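Long-range contact in hypothetical protein YfiH (Bacillus licheniformis, PDB 6DZD), which probably splits purine nucleosides such as adenosine and inosine with phosphate, deaminates adenosine as well, and carries a bound zinc ion: residues A150-V164 with L225-I238. Residues are numbered along the deposited sequence; the frame is centred on the assembly and turned at random.
Sequences AGWKGTALGIAASMV and LKEVNRQLLVHAGI
N229 reaches across to T155 with the one polar bond between 150-164 and 225-238: its ND2 donates to T155 OG1 at 3.0 Å, nearly straight (160°), with the hydroxyl close to the amide plane. The second N-H of the same ND2 turns back one helical turn to L225 O (2.7 Å), which also accepts the backbone N of N229 from the opposite face of its plane. N229 OD1 lies against two methyls, A160 CB at 3.6 Å and A150 CB. Shortening N229 to an alanine removes both N-H donors, which would probably leave T155 OG1 without this partner and a gap between A150 and A160.

G158 separates helix 152-157 from helix 159-169: with positive phi it closes the first in a Schellman motif and N-caps the second. Segments 152-157 and 159-164 run roughly parallel to helix 225-236, at 25° and 27°, and N229 and L233 also touch strand 133-139 of the six-stranded mixed sheet that contains strand 144-150.

Apolar contacts run along the rest of the interface. T155 CG2, anti to the backbone N, meets V228 CG1 at 3.6 Å, while L225 CD2 packs against W152 CA. Further along, where the axes of 159-164 and 225-236 come within 8.4 Å, A161 CB packs on A236 CB, V164 CB approaches A236 CB to 3.6 Å, and V164 CG2 touches I238 CD1 (3.7 Å).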
loop_
_atom_site.group_PDB
_atom_site.type_symbol
_atom_site.label_atom_id
_atom_site.label_comp_id
_atom_site.label_asym_id
_atom_site.label_seq_id
_atom_site.Cartn_x
_atom_site.Cartn_y
_atom_site.Cartn_z
ATOM N N ALA A 150 1.663 5.218 -1.127
ATOM C CA ALA A 150 1.912 6.351 -2.027
ATOM C C ALA A 150 0.601 6.964 -2.495
ATOM O O ALA A 150 -0.015 6.456 -3.433
ATOM C CB ALA A 150 2.737 5.932 -3.240
ATOM N N GLY A 151 0.191 8.066 -1.853
ATOM C CA GLY A 151 -0.812 8.951 -2.413
ATOM C C GLY A 151 -0.184 9.805 -3.497
ATOM O O GLY A 151 0.892 9.501 -4.014
ATOM N N TRP A 152 -0.847 10.907 -3.833
ATOM C CA TRP A 152 -0.230 11.785 -4.818
ATOM C C TRP A 152 1.026 12.445 -4.256
ATOM O O TRP A 152 2.000 12.666 -5.000
ATOM C CB TRP A 152 -1.228 12.831 -5.317
ATOM C CG TRP A 152 -1.508 13.964 -4.372
ATOM C CD1 TRP A 152 -2.609 14.112 -3.578
ATOM C CD2 TRP A 152 -0.695 15.126 -4.144
ATOM N NE1 TRP A 152 -2.533 15.288 -2.870
ATOM C CE2 TRP A 152 -1.369 15.932 -3.199
ATOM C CE3 TRP A 152 0.538 15.564 -4.645
ATOM C CZ2 TRP A 152 -0.847 17.150 -2.738
ATOM C CZ3 TRP A 152 1.053 16.773 -4.187
ATOM C CH2 TRP A 152 0.355 17.550 -3.243
ATOM N N LYS A 153 1.029 12.742 -2.946
ATOM C CA LYS A 153 2.207 13.330 -2.313
ATOM C C LYS A 153 3.374 12.351 -2.309
ATOM O O LYS A 153 4.465 12.649 -2.820
ATOM C CB LYS A 153 1.891 13.750 -0.880
ATOM C CG LYS A 153 1.181 15.050 -0.781
ATOM C CD LYS A 153 0.496 15.225 0.573
ATOM C CE LYS A 153 -0.122 16.640 0.687
ATOM N NZ LYS A 153 -0.524 17.029 2.090
ATOM N N GLY A 154 3.152 11.159 -1.747
ATOM C CA GLY A 154 4.206 10.160 -1.730
ATOM C C GLY A 154 4.644 9.782 -3.120
ATOM O O GLY A 154 5.790 9.394 -3.328
ATOM N N THR A 155 3.745 9.903 -4.090
ATOM C CA THR A 155 4.123 9.613 -5.463
ATOM C C THR A 155 5.045 10.698 -5.992
ATOM O O THR A 155 6.131 10.405 -6.506
ATOM C CB THR A 155 2.870 9.437 -6.318
ATOM O OG1 THR A 155 2.131 8.321 -5.797
ATOM C CG2 THR A 155 3.243 9.156 -7.785
ATOM N N ALA A 156 4.658 11.961 -5.811
ATOM C CA ALA A 156 5.533 13.054 -6.214
ATOM C C ALA A 156 6.873 12.999 -5.481
ATOM O O ALA A 156 7.897 13.390 -6.039
ATOM C CB ALA A 156 4.825 14.391 -5.969
ATOM N N LEU A 157 6.901 12.490 -4.248
ATOM C CA LEU A 157 8.163 12.371 -3.530
ATOM C C LEU A 157 9.006 11.210 -4.024
ATOM O O LEU A 157 10.213 11.184 -3.753
ATOM C CB LEU A 157 7.920 12.199 -2.032
ATOM C CG LEU A 157 7.533 13.478 -1.286
ATOM C CD1 LEU A 157 6.946 13.160 0.100
ATOM C CD2 LEU A 157 8.697 14.450 -1.180
ATOM N N GLY A 158 8.406 10.267 -4.747
ATOM C CA GLY A 158 9.124 9.095 -5.210
ATOM C C GLY A 158 9.419 8.110 -4.099
ATOM O O GLY A 158 10.487 7.480 -4.100
ATOM N N ILE A 159 8.485 7.935 -3.159
ATOM C CA ILE A 159 8.715 6.983 -2.079
ATOM C C ILE A 159 8.946 5.573 -2.625
ATOM O O ILE A 159 9.679 4.783 -2.014
ATOM C CB ILE A 159 7.540 7.009 -1.088
ATOM C CG1 ILE A 159 7.877 6.194 0.165
ATOM C CG2 ILE A 159 6.304 6.467 -1.738
ATOM C CD1 ILE A 159 6.723 6.088 1.172
ATOM N N ALA A 160 8.349 5.234 -3.779
ATOM C CA ALA A 160 8.564 3.908 -4.353
ATOM C C ALA A 160 9.996 3.740 -4.855
ATOM O O ALA A 160 10.593 2.667 -4.698
ATOM C CB ALA A 160 7.557 3.642 -5.471
ATOM N N ALA A 161 10.579 4.787 -5.444
ATOM C CA ALA A 161 11.950 4.664 -5.913
ATOM C C ALA A 161 12.933 4.644 -4.753
ATOM O O ALA A 161 14.007 4.040 -4.867
ATOM C CB ALA A 161 12.286 5.796 -6.880
ATOM N N SER A 162 12.587 5.287 -3.631
ATOM C CA SER A 162 13.463 5.254 -2.467
ATOM C C SER A 162 13.550 3.856 -1.877
ATOM O O SER A 162 14.602 3.450 -1.381
ATOM C CB SER A 162 12.966 6.231 -1.406
ATOM O OG SER A 162 13.225 7.568 -1.777
ATOM N N MET A 163 12.466 3.099 -1.931
ATOM C CA MET A 163 12.547 1.730 -1.446
ATOM C C MET A 163 13.593 0.957 -2.223
ATOM O O MET A 163 14.398 0.228 -1.633
ATOM C CB MET A 163 11.190 1.034 -1.544
ATOM C CG MET A 163 11.226 -0.318 -0.872
ATOM S SD MET A 163 11.355 -0.155 0.924
ATOM C CE MET A 163 9.650 0.306 1.323
ATOM N N VAL A 164 13.588 1.102 -3.552
ATOM C CA VAL A 164 14.541 0.384 -4.389
ATOM C C VAL A 164 15.952 0.910 -4.161
ATOM O O VAL A 164 16.914 0.135 -4.090
ATOM C CB VAL A 164 14.134 0.480 -5.868
ATOM C CG1 VAL A 164 15.170 -0.180 -6.730
ATOM C CG2 VAL A 164 12.763 -0.131 -6.095
ATOM N N LEU A 225 -2.259 7.223 -10.751
ATOM C CA LEU A 225 -1.174 7.191 -9.771
ATOM C C LEU A 225 -0.402 5.874 -9.791
ATOM O O LEU A 225 0.776 5.846 -9.416
ATOM C CB LEU A 225 -1.738 7.445 -8.377
ATOM C CG LEU A 225 -2.130 8.889 -8.123
ATOM C CD1 LEU A 225 -2.814 8.991 -6.790
ATOM C CD2 LEU A 225 -0.885 9.796 -8.223
ATOM N N LYS A 226 -1.050 4.777 -10.205
ATOM C CA LYS A 226 -0.350 3.500 -10.324
ATOM C C LYS A 226 0.727 3.565 -11.400
ATOM O O LYS A 226 1.780 2.932 -11.278
ATOM C CB LYS A 226 -1.340 2.386 -10.665
ATOM C CG LYS A 226 -2.423 2.076 -9.644
ATOM C CD LYS A 226 -3.302 0.951 -10.178
ATOM C CE LYS A 226 -4.600 0.848 -9.434
ATOM N NZ LYS A 226 -5.585 0.000 -10.168
ATOM N N GLU A 227 0.466 4.308 -12.474
ATOM C CA GLU A 227 1.384 4.306 -13.605
ATOM C C GLU A 227 2.631 5.122 -13.305
ATOM O O GLU A 227 3.732 4.755 -13.726
ATOM C CB GLU A 227 0.669 4.821 -14.856
ATOM C CG GLU A 227 1.507 4.813 -16.122
ATOM C CD GLU A 227 1.968 3.417 -16.553
ATOM O OE1 GLU A 227 1.495 2.389 -15.989
ATOM O OE2 GLU A 227 2.816 3.367 -17.478
ATOM N N VAL A 228 2.475 6.241 -12.602
ATOM C CA VAL A 228 3.642 7.005 -12.201
ATOM C C VAL A 228 4.516 6.165 -11.293
ATOM O O VAL A 228 5.747 6.193 -11.391
ATOM C CB VAL A 228 3.225 8.312 -11.513
ATOM C CG1 VAL A 228 4.452 9.142 -11.199
ATOM C CG2 VAL A 228 2.241 9.074 -12.374
ATOM N N ASN A 229 3.898 5.419 -10.381
ATOM C CA ASN A 229 4.688 4.553 -9.521
ATOM C C ASN A 229 5.337 3.425 -10.318
ATOM O O ASN A 229 6.522 3.127 -10.123
ATOM C CB ASN A 229 3.827 4.023 -8.384
ATOM C CG ASN A 229 3.635 5.050 -7.297
ATOM O OD1 ASN A 229 4.500 5.235 -6.443
ATOM N ND2 ASN A 229 2.513 5.745 -7.334
ATOM N N ARG A 230 4.601 2.804 -11.240
ATOM C CA ARG A 230 5.240 1.803 -12.083
ATOM C C ARG A 230 6.417 2.406 -12.836
ATOM O O ARG A 230 7.478 1.783 -12.948
ATOM C CB ARG A 230 4.240 1.193 -13.052
ATOM C CG ARG A 230 4.807 0.019 -13.805
ATOM C CD ARG A 230 4.078 -0.183 -15.139
ATOM N NE ARG A 230 4.364 0.886 -16.089
ATOM C CZ ARG A 230 5.490 0.952 -16.796
ATOM N NH1 ARG A 230 5.698 1.950 -17.643
ATOM N NH2 ARG A 230 6.415 0.012 -16.646
ATOM N N GLN A 231 6.257 3.632 -13.328
ATOM C CA GLN A 231 7.359 4.294 -14.009
ATOM C C GLN A 231 8.522 4.515 -13.060
ATOM O O GLN A 231 9.684 4.357 -13.446
ATOM C CB GLN A 231 6.890 5.615 -14.616
ATOM C CG GLN A 231 6.083 5.461 -15.892
ATOM C CD GLN A 231 5.862 6.774 -16.622
ATOM O OE1 GLN A 231 6.753 7.621 -16.693
ATOM N NE2 GLN A 231 4.675 6.936 -17.197
ATOM N N LEU A 232 8.229 4.830 -11.797
ATOM C CA LEU A 232 9.296 5.100 -10.850
ATOM C C LEU A 232 10.067 3.842 -10.475
ATOM O O LEU A 232 11.280 3.916 -10.241
ATOM C CB LEU A 232 8.716 5.750 -9.607
ATOM C CG LEU A 232 8.345 7.210 -9.833
ATOM C CD1 LEU A 232 7.332 7.638 -8.774
ATOM C CD2 LEU A 232 9.598 8.086 -9.825
ATOM N N LEU A 233 9.395 2.679 -10.452
ATOM C CA LEU A 233 10.083 1.410 -10.220
ATOM C C LEU A 233 11.013 1.065 -11.379
ATOM O O LEU A 233 12.173 0.694 -11.163
ATOM C CB LEU A 233 9.064 0.291 -10.005
ATOM C CG LEU A 233 8.137 0.433 -8.795
ATOM C CD1 LEU A 233 7.036 -0.639 -8.771
ATOM C CD2 LEU A 233 8.935 0.403 -7.512
ATOM N N VAL A 234 10.527 1.203 -12.619
ATOM C CA VAL A 234 11.356 0.904 -13.783
ATOM C C VAL A 234 12.551 1.847 -13.823
ATOM O O VAL A 234 13.686 1.441 -14.116
ATOM C CB VAL A 234 10.528 1.002 -15.077
ATOM C CG1 VAL A 234 11.411 0.748 -16.297
ATOM C CG2 VAL A 234 9.340 0.044 -15.045
ATOM N N HIS A 235 12.303 3.127 -13.538
ATOM C CA HIS A 235 13.380 4.093 -13.403
ATOM C C HIS A 235 14.357 3.645 -12.330
ATOM O O HIS A 235 15.575 3.735 -12.510
ATOM C CB HIS A 235 12.779 5.455 -13.070
ATOM C CG HIS A 235 13.781 6.548 -12.882
ATOM N ND1 HIS A 235 14.397 7.185 -13.939
ATOM C CD2 HIS A 235 14.236 7.150 -11.759
ATOM C CE1 HIS A 235 15.208 8.116 -13.474
ATOM N NE2 HIS A 235 15.123 8.121 -12.156
ATOM N N ALA A 236 13.843 3.105 -11.227
ATOM C CA ALA A 236 14.723 2.724 -10.137
ATOM C C ALA A 236 15.567 1.500 -10.461
ATOM O O ALA A 236 16.528 1.224 -9.736
ATOM C CB ALA A 236 13.912 2.483 -8.877
ATOM N N GLY A 237 15.228 0.746 -11.499
ATOM C CA GLY A 237 16.016 -0.413 -11.869
ATOM C C GLY A 237 15.247 -1.707 -11.828
ATOM O O GLY A 237 15.822 -2.770 -12.095
ATOM N N ILE A 238 13.982 -1.699 -11.470
ATOM C CA ILE A 238 13.228 -2.948 -11.497
ATOM C C ILE A 238 12.820 -3.227 -12.939
ATOM O O ILE A 238 12.262 -2.329 -13.596
ATOM C CB ILE A 238 12.012 -2.862 -10.586
ATOM C CG1 ILE A 238 12.449 -2.714 -9.132
ATOM C CG2 ILE A 238 11.180 -4.091 -10.738
ATOM C CD1 ILE A 238 11.294 -2.780 -8.168
#